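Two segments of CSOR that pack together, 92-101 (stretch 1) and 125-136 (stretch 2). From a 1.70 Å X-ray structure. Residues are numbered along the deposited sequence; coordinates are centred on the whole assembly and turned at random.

Stretch 1 (92-101) LQSFALQLLE
Stretch 2 125-136: EATKAIGRLLRT

Both stretches are helical: 92-101 lies within a longer helix, and 125-134 continues a helix that begins earlier in the chain. Their axes run nearly antiparallel, at 171° between N-to-C directions, and approach to 11.7 Å. The register is fixed by two CA pairs, Gln93 CA to Leu133 CA at 7.7 Å and Leu100 CA to Ala126 CA at 7.8 Å. Backbone i to i+4 hydrogen bonds hold each helix, for example Leu100 N to Ala96 O at 2.9 Å and Ile130 N to Ala126 O at 2.8 Å. Past Leu134 the pattern tightens: Arg135 N bonds Arg132 O at 3.2 Å and, weakly, Gly131 O at 3.2 Å, while Thr136 N bonds Leu133 O at 3.2 Å.

The apolar contacts form two groups. Leu133 (chi1 t, chi2 p) points toward stretch 1 and has the largest covered area, 85 Å² of the 315 Å² buried in total. Its CD2 lies 4.0 Å from Ala96 CB and 4.5 Å from Leu97 CD2; Leu97 (m, t) leaves its backbone sideways, but its end comes nearer. In the second group Leu100 (t, p) points toward stretch 2, placing CD2 3.5 Å from Ile130 CG1 and CD1 4.5 Å from Ala126 CB. Ile130 (m, t) also starts sideways and ends nearer. The 3.5 Å approach is the closest apolar contact.

The polar contact is water-mediated. Gln93 (m, t, chi3 -32°) donates from NE2 to water 1 at 3.0 Å, and that water donates to Leu133 O at 3.0 Å, bridging the helices. Gln93 NE2 also lies 3.0 Å from Thr136 O, the C-terminal carboxylate, but the poor angle excludes a hydrogen bond; no direct one crosses the contact.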

# COMPACT_ATOMS: atom_id res chain seq x y z
N LEU A 92 -8.29 -8.09 4.93
CA LEU A 92 -7.91 -8.91 3.72
C LEU A 92 -6.41 -9.09 3.64
O LEU A 92 -5.94 -10.18 3.27
CB LEU A 92 -8.45 -8.30 2.43
CG LEU A 92 -9.92 -8.61 2.13
CD1 LEU A 92 -10.52 -7.57 1.21
CD2 LEU A 92 -10.17 -10.06 1.60
N GLN A 93 -5.67 -8.04 3.94
CA GLN A 93 -4.19 -8.09 3.91
C GLN A 93 -3.68 -9.04 4.98
O GLN A 93 -2.77 -9.87 4.72
CB GLN A 93 -3.58 -6.72 4.06
CG GLN A 93 -3.76 -5.82 2.85
CD GLN A 93 -3.16 -4.42 3.08
OE1 GLN A 93 -3.12 -3.90 4.21
NE2 GLN A 93 -2.54 -3.88 2.05
N SER A 94 -4.31 -9.01 6.16
CA SER A 94 -3.89 -9.85 7.25
C SER A 94 -4.16 -11.30 6.88
O SER A 94 -3.35 -12.15 7.19
CB SER A 94 -4.63 -9.53 8.56
OG SER A 94 -4.37 -10.51 9.57
N PHE A 95 -5.32 -11.56 6.27
CA PHE A 95 -5.71 -12.91 5.73
C PHE A 95 -4.64 -13.38 4.70
O PHE A 95 -4.12 -14.53 4.78
CB PHE A 95 -7.11 -12.85 5.09
CG PHE A 95 -7.51 -14.10 4.32
CD1 PHE A 95 -7.95 -15.24 4.97
CD2 PHE A 95 -7.46 -14.11 2.95
CE1 PHE A 95 -8.31 -16.38 4.25
CE2 PHE A 95 -7.85 -15.24 2.22
CZ PHE A 95 -8.26 -16.37 2.87
N ALA A 96 -4.25 -12.50 3.80
CA ALA A 96 -3.28 -12.82 2.73
C ALA A 96 -1.93 -13.21 3.38
O ALA A 96 -1.31 -14.22 3.00
CB ALA A 96 -3.11 -11.65 1.78
N LEU A 97 -1.52 -12.48 4.39
CA LEU A 97 -0.23 -12.75 5.05
C LEU A 97 -0.23 -14.07 5.77
O LEU A 97 0.78 -14.78 5.77
CB LEU A 97 0.14 -11.64 6.02
CG LEU A 97 0.56 -10.32 5.43
CD1 LEU A 97 0.48 -9.19 6.48
CD2 LEU A 97 1.97 -10.45 4.88
N GLN A 98 -1.35 -14.43 6.37
CA GLN A 98 -1.48 -15.71 7.03
C GLN A 98 -1.37 -16.86 6.02
O GLN A 98 -0.68 -17.87 6.26
CB GLN A 98 -2.81 -15.81 7.75
CG GLN A 98 -2.79 -15.07 9.08
N LEU A 99 -2.04 -16.69 4.88
CA LEU A 99 -1.92 -17.74 3.81
C LEU A 99 -0.47 -17.80 3.26
O LEU A 99 0.06 -18.89 3.03
CB LEU A 99 -2.90 -17.50 2.68
CG LEU A 99 -4.29 -18.11 2.73
CD1 LEU A 99 -4.94 -17.61 4.00
CD2 LEU A 99 -4.99 -17.66 1.45
N LEU A 100 0.18 -16.66 3.13
CA LEU A 100 1.54 -16.65 2.62
C LEU A 100 2.50 -17.34 3.60
O LEU A 100 3.34 -18.14 3.22
CB LEU A 100 2.00 -15.25 2.41
CG LEU A 100 3.38 -15.10 1.86
CD1 LEU A 100 3.35 -15.72 0.44
CD2 LEU A 100 3.79 -13.64 1.86
N GLU A 101 2.39 -17.00 4.88
CA GLU A 101 3.20 -17.63 5.89
C GLU A 101 3.02 -19.17 5.87
O GLU A 101 4.02 -19.90 5.85
CB GLU A 101 2.84 -17.08 7.30
CG GLU A 101 3.73 -17.72 8.34
CD GLU A 101 3.80 -16.99 9.65
OE1 GLU A 101 2.93 -16.13 9.86
OE2 GLU A 101 4.72 -17.33 10.47
N GLU A 125 7.47 -17.49 -7.63
CA GLU A 125 6.03 -17.34 -7.64
C GLU A 125 5.56 -16.61 -6.38
O GLU A 125 4.69 -15.73 -6.48
CB GLU A 125 5.35 -18.71 -7.68
CG GLU A 125 3.82 -18.67 -7.81
CD GLU A 125 3.19 -20.06 -7.70
OE1 GLU A 125 3.64 -20.90 -6.83
OE2 GLU A 125 2.21 -20.25 -8.46
N ALA A 126 6.05 -16.97 -5.22
CA ALA A 126 5.63 -16.31 -3.96
C ALA A 126 6.03 -14.82 -3.98
O ALA A 126 5.28 -13.93 -3.53
CB ALA A 126 6.23 -17.02 -2.77
N THR A 127 7.21 -14.55 -4.53
CA THR A 127 7.71 -13.20 -4.57
C THR A 127 6.78 -12.36 -5.48
O THR A 127 6.46 -11.21 -5.16
CB THR A 127 9.15 -13.14 -5.12
OG1 THR A 127 10.01 -13.88 -4.24
CG2 THR A 127 9.65 -11.58 -5.15
N LYS A 128 6.35 -12.91 -6.61
CA LYS A 128 5.42 -12.22 -7.47
C LYS A 128 4.05 -11.91 -6.78
O LYS A 128 3.53 -10.79 -6.88
CB LYS A 128 5.21 -12.94 -8.79
CG LYS A 128 6.41 -12.86 -9.74
CD LYS A 128 6.23 -13.69 -10.99
CE LYS A 128 7.56 -13.73 -11.74
NZ LYS A 128 7.43 -14.36 -13.08
N ALA A 129 3.52 -12.91 -6.06
CA ALA A 129 2.30 -12.74 -5.29
C ALA A 129 2.53 -11.65 -4.25
O ALA A 129 1.65 -10.84 -4.01
CB ALA A 129 1.85 -14.04 -4.60
N ILE A 130 3.71 -11.61 -3.64
CA ILE A 130 4.02 -10.59 -2.62
C ILE A 130 4.03 -9.21 -3.31
O ILE A 130 3.48 -8.24 -2.78
CB ILE A 130 5.34 -10.86 -1.91
CG1 ILE A 130 5.24 -12.09 -0.97
CG2 ILE A 130 5.77 -9.63 -1.09
CD1 ILE A 130 6.58 -12.72 -0.65
N GLY A 131 4.63 -9.14 -4.48
CA GLY A 131 4.63 -7.89 -5.27
C GLY A 131 3.22 -7.39 -5.57
O GLY A 131 2.92 -6.20 -5.40
N ARG A 132 2.32 -8.31 -5.91
CA ARG A 132 0.96 -7.94 -6.27
C ARG A 132 0.24 -7.44 -4.99
O ARG A 132 -0.47 -6.40 -5.03
CB ARG A 132 0.28 -9.11 -6.98
CG ARG A 132 -1.21 -8.98 -7.22
CD ARG A 132 -1.59 -8.11 -8.40
NE ARG A 132 -3.04 -7.96 -8.37
CZ ARG A 132 -3.77 -6.99 -8.90
NH1 ARG A 132 -3.23 -6.00 -9.62
NH2 ARG A 132 -5.10 -7.04 -8.70
N LEU A 133 0.46 -8.12 -3.87
CA LEU A 133 -0.01 -7.69 -2.54
C LEU A 133 0.49 -6.29 -2.17
O LEU A 133 -0.29 -5.44 -1.66
CB LEU A 133 0.41 -8.68 -1.47
CG LEU A 133 -0.04 -8.54 -0.01
CD1 LEU A 133 -1.55 -8.33 0.10
CD2 LEU A 133 0.33 -9.81 0.77
N LEU A 134 1.75 -6.03 -2.42
CA LEU A 134 2.30 -4.71 -2.15
C LEU A 134 1.67 -3.56 -2.92
O LEU A 134 1.71 -2.41 -2.46
CB LEU A 134 3.82 -4.73 -2.28
CG LEU A 134 4.62 -5.56 -1.24
CD1 LEU A 134 6.10 -5.49 -1.62
CD2 LEU A 134 4.39 -5.18 0.22
N ARG A 135 1.13 -3.84 -4.09
CA ARG A 135 0.56 -2.85 -4.99
C ARG A 135 -0.88 -2.54 -4.65
O ARG A 135 -1.52 -1.74 -5.35
CB ARG A 135 0.58 -3.34 -6.43
CG ARG A 135 1.87 -3.15 -7.16
CD ARG A 135 1.69 -3.51 -8.63
NE ARG A 135 1.64 -4.95 -8.91
CZ ARG A 135 2.71 -5.77 -8.93
NH1 ARG A 135 3.94 -5.31 -8.69
NH2 ARG A 135 2.54 -7.05 -9.20
N THR A 136 -1.39 -3.20 -3.61
CA THR A 136 -2.61 -2.75 -2.93
C THR A 136 -2.16 -2.18 -1.58
O THR A 136 -2.81 -2.33 -0.55
CB THR A 136 -3.67 -3.87 -2.77
OG1 THR A 136 -3.55 -4.88 -3.81
CG2 THR A 136 -5.04 -3.28 -2.80
OXT THR A 136 -1.10 -1.51 -1.45
O HOH W 1 -2.99 -5.61 -0.35